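Local coordinates for DUF724 domain-containing protein 6-like (Raphanus sativus, PDB 5ZWX) that binds the H3K9me2 histone mark through tandem Agenet domains and, like its Arabidopsis relative, probably links it to DNA methylation, at residues A[11-25]-A[71-83]. Sequence-based numbering, arbitrary orientation.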
loop_
_atom_site.group_PDB
_atom_site.type_symbol
_atom_site.label_atom_id
_atom_site.label_comp_id
_atom_site.label_asym_id
_atom_site.label_seq_id
_atom_site.Cartn_x
_atom_site.Cartn_y
_atom_site.Cartn_z
ATOM N N PRO A 11 -7.173 13.135 -10.308
ATOM C CA PRO A 11 -7.252 11.866 -11.034
ATOM C C PRO A 11 -8.682 11.330 -10.963
ATOM O O PRO A 11 -9.298 11.420 -9.901
ATOM C CB PRO A 11 -6.295 10.944 -10.261
ATOM C CG PRO A 11 -5.405 11.847 -9.504
ATOM C CD PRO A 11 -6.173 13.109 -9.221
ATOM N N PRO A 12 -9.198 10.777 -12.064
ATOM C CA PRO A 12 -10.562 10.216 -12.107
ATOM C C PRO A 12 -10.906 9.176 -11.015
ATOM O O PRO A 12 -12.057 9.118 -10.566
ATOM C CB PRO A 12 -10.613 9.570 -13.498
ATOM C CG PRO A 12 -9.743 10.475 -14.332
ATOM C CD PRO A 12 -8.574 10.805 -13.400
ATOM N N PHE A 13 -9.948 8.372 -10.578
ATOM C CA PHE A 13 -10.291 7.349 -9.582
ATOM C C PHE A 13 -10.589 7.960 -8.215
ATOM O O PHE A 13 -11.180 7.312 -7.355
ATOM C CB PHE A 13 -9.176 6.308 -9.443
ATOM C CG PHE A 13 -7.984 6.785 -8.654
ATOM C CD1 PHE A 13 -6.925 7.422 -9.291
ATOM C CD2 PHE A 13 -7.911 6.579 -7.277
ATOM C CE1 PHE A 13 -5.810 7.854 -8.569
ATOM C CE2 PHE A 13 -6.806 7.006 -6.551
ATOM C CZ PHE A 13 -5.762 7.657 -7.199
ATOM N N LEU A 14 -10.178 9.207 -8.009
ATOM C CA LEU A 14 -10.279 9.802 -6.691
ATOM C C LEU A 14 -11.641 10.437 -6.487
ATOM O O LEU A 14 -11.898 11.542 -6.972
ATOM C CB LEU A 14 -9.163 10.833 -6.493
ATOM C CG LEU A 14 -8.320 10.909 -5.223
ATOM C CD1 LEU A 14 -8.043 9.529 -4.603
ATOM C CD2 LEU A 14 -6.999 11.669 -5.503
ATOM N N LYS A 15 -12.524 9.733 -5.791
ATOM C CA LYS A 15 -13.815 10.299 -5.425
ATOM C C LYS A 15 -14.220 9.774 -4.053
ATOM O O LYS A 15 -13.725 8.720 -3.624
ATOM C CB LYS A 15 -14.881 9.956 -6.482
ATOM C CG LYS A 15 -15.136 8.467 -6.632
ATOM C CD LYS A 15 -16.097 8.163 -7.777
ATOM C CE LYS A 15 -15.453 8.446 -9.127
ATOM N NZ LYS A 15 -16.321 8.002 -10.241
ATOM N N PRO A 16 -15.101 10.509 -3.345
ATOM C CA PRO A 16 -15.573 9.979 -2.065
ATOM C C PRO A 16 -16.058 8.545 -2.223
ATOM O O PRO A 16 -16.757 8.246 -3.191
ATOM C CB PRO A 16 -16.731 10.912 -1.692
ATOM C CG PRO A 16 -16.436 12.188 -2.413
ATOM C CD PRO A 16 -15.738 11.798 -3.685
ATOM N N GLY A 17 -15.665 7.671 -1.303
ATOM C CA GLY A 17 -16.108 6.293 -1.337
ATOM C C GLY A 17 -15.117 5.372 -2.020
ATOM O O GLY A 17 -15.135 4.170 -1.797
ATOM N N ALA A 18 -14.246 5.936 -2.853
ATOM C CA ALA A 18 -13.273 5.137 -3.595
ATOM C C ALA A 18 -12.299 4.406 -2.680
ATOM O O ALA A 18 -11.737 4.999 -1.766
ATOM C CB ALA A 18 -12.491 5.999 -4.553
ATOM N N ALA A 19 -12.061 3.138 -2.983
ATOM C CA ALA A 19 -11.015 2.374 -2.311
ATOM C C ALA A 19 -9.683 2.858 -2.862
ATOM O O ALA A 19 -9.578 3.148 -4.051
ATOM C CB ALA A 19 -11.192 0.890 -2.546
ATOM N N VAL A 20 -8.669 2.945 -2.006
ATOM C CA VAL A 20 -7.355 3.437 -2.417
ATOM C C VAL A 20 -6.262 2.711 -1.610
ATOM O O VAL A 20 -6.557 2.062 -0.619
ATOM C CB VAL A 20 -7.202 4.967 -2.175
ATOM C CG1 VAL A 20 -8.078 5.768 -3.128
ATOM C CG2 VAL A 20 -7.540 5.307 -0.719
ATOM N N GLU A 21 -5.024 2.842 -2.073
ATOM C CA GLU A 21 -3.856 2.515 -1.274
ATOM C C GLU A 21 -3.191 3.834 -0.893
ATOM O O GLU A 21 -3.154 4.802 -1.675
ATOM C CB GLU A 21 -2.911 1.592 -2.041
ATOM C CG GLU A 21 -3.634 0.321 -2.514
ATOM C CD GLU A 21 -2.714 -0.769 -3.034
ATOM O OE1 GLU A 21 -1.511 -0.513 -3.239
ATOM O OE2 GLU A 21 -3.220 -1.884 -3.284
ATOM N N ILE A 22 -2.675 3.865 0.328
ATOM C CA ILE A 22 -2.220 5.108 0.939
ATOM C C ILE A 22 -0.759 4.975 1.284
ATOM O O ILE A 22 -0.357 3.994 2.006
ATOM C CB ILE A 22 -3.003 5.413 2.230
ATOM C CG1 ILE A 22 -4.509 5.366 1.952
ATOM C CG2 ILE A 22 -2.479 6.709 2.892
ATOM C CD1 ILE A 22 -5.386 5.183 3.157
ATOM N N SER A 23 0.055 5.905 0.795
ATOM C CA SER A 23 1.464 5.912 1.199
ATOM C C SER A 23 1.696 7.080 2.159
ATOM O O SER A 23 0.937 8.021 2.178
ATOM C CB SER A 23 2.390 6.002 -0.016
ATOM O OG SER A 23 2.011 7.083 -0.844
ATOM N N SER A 24 2.716 6.981 2.988
ATOM C CA SER A 24 2.999 8.016 3.976
ATOM C C SER A 24 4.333 8.659 3.690
ATOM O O SER A 24 5.202 8.071 3.030
ATOM C CB SER A 24 2.982 7.442 5.388
ATOM O OG SER A 24 3.545 8.341 6.325
ATOM N N ASN A 25 4.490 9.872 4.210
ATOM C CA ASN A 25 5.706 10.642 4.059
ATOM C C ASN A 25 6.649 10.373 5.239
ATOM O O ASN A 25 7.849 10.653 5.183
ATOM C CB ASN A 25 5.363 12.134 3.960
ATOM C CG ASN A 25 4.342 12.437 2.860
ATOM O OD1 ASN A 25 4.362 11.821 1.799
ATOM N ND2 ASN A 25 3.453 13.392 3.114
ATOM N N VAL A 71 -5.861 13.589 6.765
ATOM C CA VAL A 71 -5.853 14.479 5.588
ATOM C C VAL A 71 -4.501 14.270 4.893
ATOM O O VAL A 71 -3.455 14.383 5.524
ATOM C CB VAL A 71 -6.055 15.942 6.004
ATOM C CG1 VAL A 71 -5.948 16.887 4.791
ATOM C CG2 VAL A 71 -7.420 16.110 6.687
ATOM N N VAL A 72 -4.510 13.904 3.616
ATOM C CA VAL A 72 -3.285 13.577 2.892
ATOM C C VAL A 72 -3.222 14.315 1.557
ATOM O O VAL A 72 -4.241 14.803 1.081
ATOM C CB VAL A 72 -3.181 12.068 2.603
ATOM C CG1 VAL A 72 -3.165 11.258 3.925
ATOM C CG2 VAL A 72 -4.337 11.616 1.741
ATOM N N ASP A 73 -2.028 14.362 0.962
ATOM C CA ASP A 73 -1.832 14.899 -0.383
ATOM C C ASP A 73 -2.385 13.926 -1.417
ATOM O O ASP A 73 -2.316 12.705 -1.237
ATOM C CB ASP A 73 -0.344 15.138 -0.671
ATOM C CG ASP A 73 0.273 16.224 0.213
ATOM O OD1 ASP A 73 -0.426 17.189 0.580
ATOM O OD2 ASP A 73 1.476 16.115 0.512
ATOM N N VAL A 74 -2.931 14.465 -2.510
ATOM C CA VAL A 74 -3.322 13.603 -3.611
ATOM C C VAL A 74 -2.204 12.616 -4.020
ATOM O O VAL A 74 -2.459 11.429 -4.245
ATOM C CB VAL A 74 -3.744 14.470 -4.819
ATOM C CG1 VAL A 74 -3.892 13.606 -6.065
ATOM C CG2 VAL A 74 -5.057 15.171 -4.481
ATOM N N GLY A 75 -0.964 13.095 -4.077
ATOM C CA GLY A 75 0.154 12.269 -4.508
ATOM C C GLY A 75 0.487 11.106 -3.560
ATOM O O GLY A 75 1.320 10.267 -3.897
ATOM N N GLN A 76 -0.185 11.046 -2.411
ATOM C CA GLN A 76 -0.003 9.910 -1.479
ATOM C C GLN A 76 -0.923 8.731 -1.824
ATOM O O GLN A 76 -0.796 7.655 -1.253
ATOM C CB GLN A 76 -0.261 10.345 -0.048
ATOM C CG GLN A 76 0.794 11.249 0.495
ATOM C CD GLN A 76 0.503 11.661 1.925
ATOM O OE1 GLN A 76 0.126 12.795 2.172
ATOM N NE2 GLN A 76 0.647 10.731 2.870
ATOM N N LEU A 77 -1.840 8.932 -2.772
ATOM C CA LEU A 77 -2.878 7.931 -3.025
ATOM C C LEU A 77 -2.715 7.271 -4.384
ATOM O O LEU A 77 -2.254 7.915 -5.327
ATOM C CB LEU A 77 -4.270 8.576 -2.957
ATOM C CG LEU A 77 -4.581 9.273 -1.628
ATOM C CD1 LEU A 77 -5.983 9.897 -1.612
ATOM C CD2 LEU A 77 -4.408 8.266 -0.473
ATOM N N ARG A 78 -3.092 5.999 -4.469
ATOM C CA ARG A 78 -3.218 5.337 -5.768
ATOM C C ARG A 78 -4.384 4.370 -5.712
ATOM O O ARG A 78 -4.915 4.128 -4.634
ATOM C CB ARG A 78 -1.925 4.641 -6.157
ATOM C CG ARG A 78 -1.619 3.390 -5.254
ATOM C CD ARG A 78 -0.241 2.820 -5.564
ATOM N NE ARG A 78 -0.164 1.417 -5.081
ATOM C CZ ARG A 78 0.813 0.568 -5.410
ATOM N NH1 ARG A 78 1.812 0.972 -6.192
ATOM N NH2 ARG A 78 0.788 -0.682 -4.963
ATOM N N PRO A 79 -4.849 3.855 -6.875
ATOM C CA PRO A 79 -5.979 2.952 -6.764
ATOM C C PRO A 79 -5.508 1.622 -6.160
ATOM O O PRO A 79 -4.300 1.417 -6.133
ATOM C CB PRO A 79 -6.458 2.776 -8.237
ATOM C CG PRO A 79 -5.753 3.826 -9.012
ATOM C CD PRO A 79 -4.457 4.069 -8.279
ATOM N N PRO A 80 -6.434 0.765 -5.720
ATOM C CA PRO A 80 -6.078 -0.612 -5.349
ATOM C C PRO A 80 -5.258 -1.284 -6.439
ATOM O O PRO A 80 -5.552 -1.139 -7.610
ATOM C CB PRO A 80 -7.432 -1.305 -5.212
ATOM C CG PRO A 80 -8.391 -0.211 -4.960
ATOM C CD PRO A 80 -7.898 0.944 -5.744
ATOM N N ALA A 81 -4.223 -2.006 -6.044
ATOM C CA ALA A 81 -3.393 -2.729 -6.979
ATOM C C ALA A 81 -4.272 -3.651 -7.839
ATOM O O ALA A 81 -5.296 -4.158 -7.376
ATOM C CB ALA A 81 -2.321 -3.543 -6.212
ATOM N N PRO A 82 -3.876 -3.863 -9.093
ATOM C CA PRO A 82 -4.671 -4.690 -10.005
ATOM C C PRO A 82 -4.901 -6.093 -9.447
ATOM O O PRO A 82 -4.009 -6.628 -8.774
ATOM C CB PRO A 82 -3.812 -4.723 -11.270
ATOM C CG PRO A 82 -3.009 -3.477 -11.190
ATOM C CD PRO A 82 -2.673 -3.325 -9.749
ATOM N N ALA A 83 -6.085 -6.656 -9.705
ATOM C CA ALA A 83 -6.416 -8.015 -9.283
ATOM C C ALA A 83 -5.434 -9.013 -9.881
ATOM O O ALA A 83 -5.030 -8.878 -11.035
ATOM C CB ALA A 83 -7.843 -8.371 -9.689
HETATM O O HOH W 1 3.206 14.353 0.116
#
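Glu21 and Arg78 form a hydrogen-bonded antiparallel pair, N to O both ways, between strand 19-22 and the short strand 77-78, and Ser23 N to Gln76 O continues the pairing where residues 74-76 make a 3-10 turn. On the face of Glu21 and Arg78 the side chains join in a salt bridge: Arg78 lays its NE edge against one carboxylate oxygen, Glu21 OE1, which lies 3.0 Å from NE and 2.9 Å from NH2, with both nitrogens on the same face of a carboxylate turned 39° from the guanidinium. The other oxygen, Glu21 OE2, takes Ala81 N at 2.9 Å from well above the carboxylate plane and also pairs with Arg140, while Arg78 gives NH1 to Arg143 O and makes a cation-pi contact with Trp33. Cutting Glu21 back to an alanine is likely to leave Arg78 and Arg140 without their shared counter-charge and Ala81 N without its acceptor. Beside the turn, the extended Gln76 side chain sends NE2 straight to a lone pair of Ser23 O (2.8 Å) and accepts Asp73 N on OE1; Ser23 OG, held between its backbone N and carbonyl carbon (chi1 52°), reaches Gln76 O. Apolar groups fill the opposite face: Leu77 CD2 lies alongside Ile22 CG1 (3.8 Å), and its CD1 meets Leu14 CD1. Farther out, Pro79 CG sits over the centre of the Phe13 ring in a CH-pi contact, 3.7 Å from the centroid. A first strand, 19-22, paired with a last strand entered through a 3-10 turn is characteristic of the SH3-like barrel of Agenet domains.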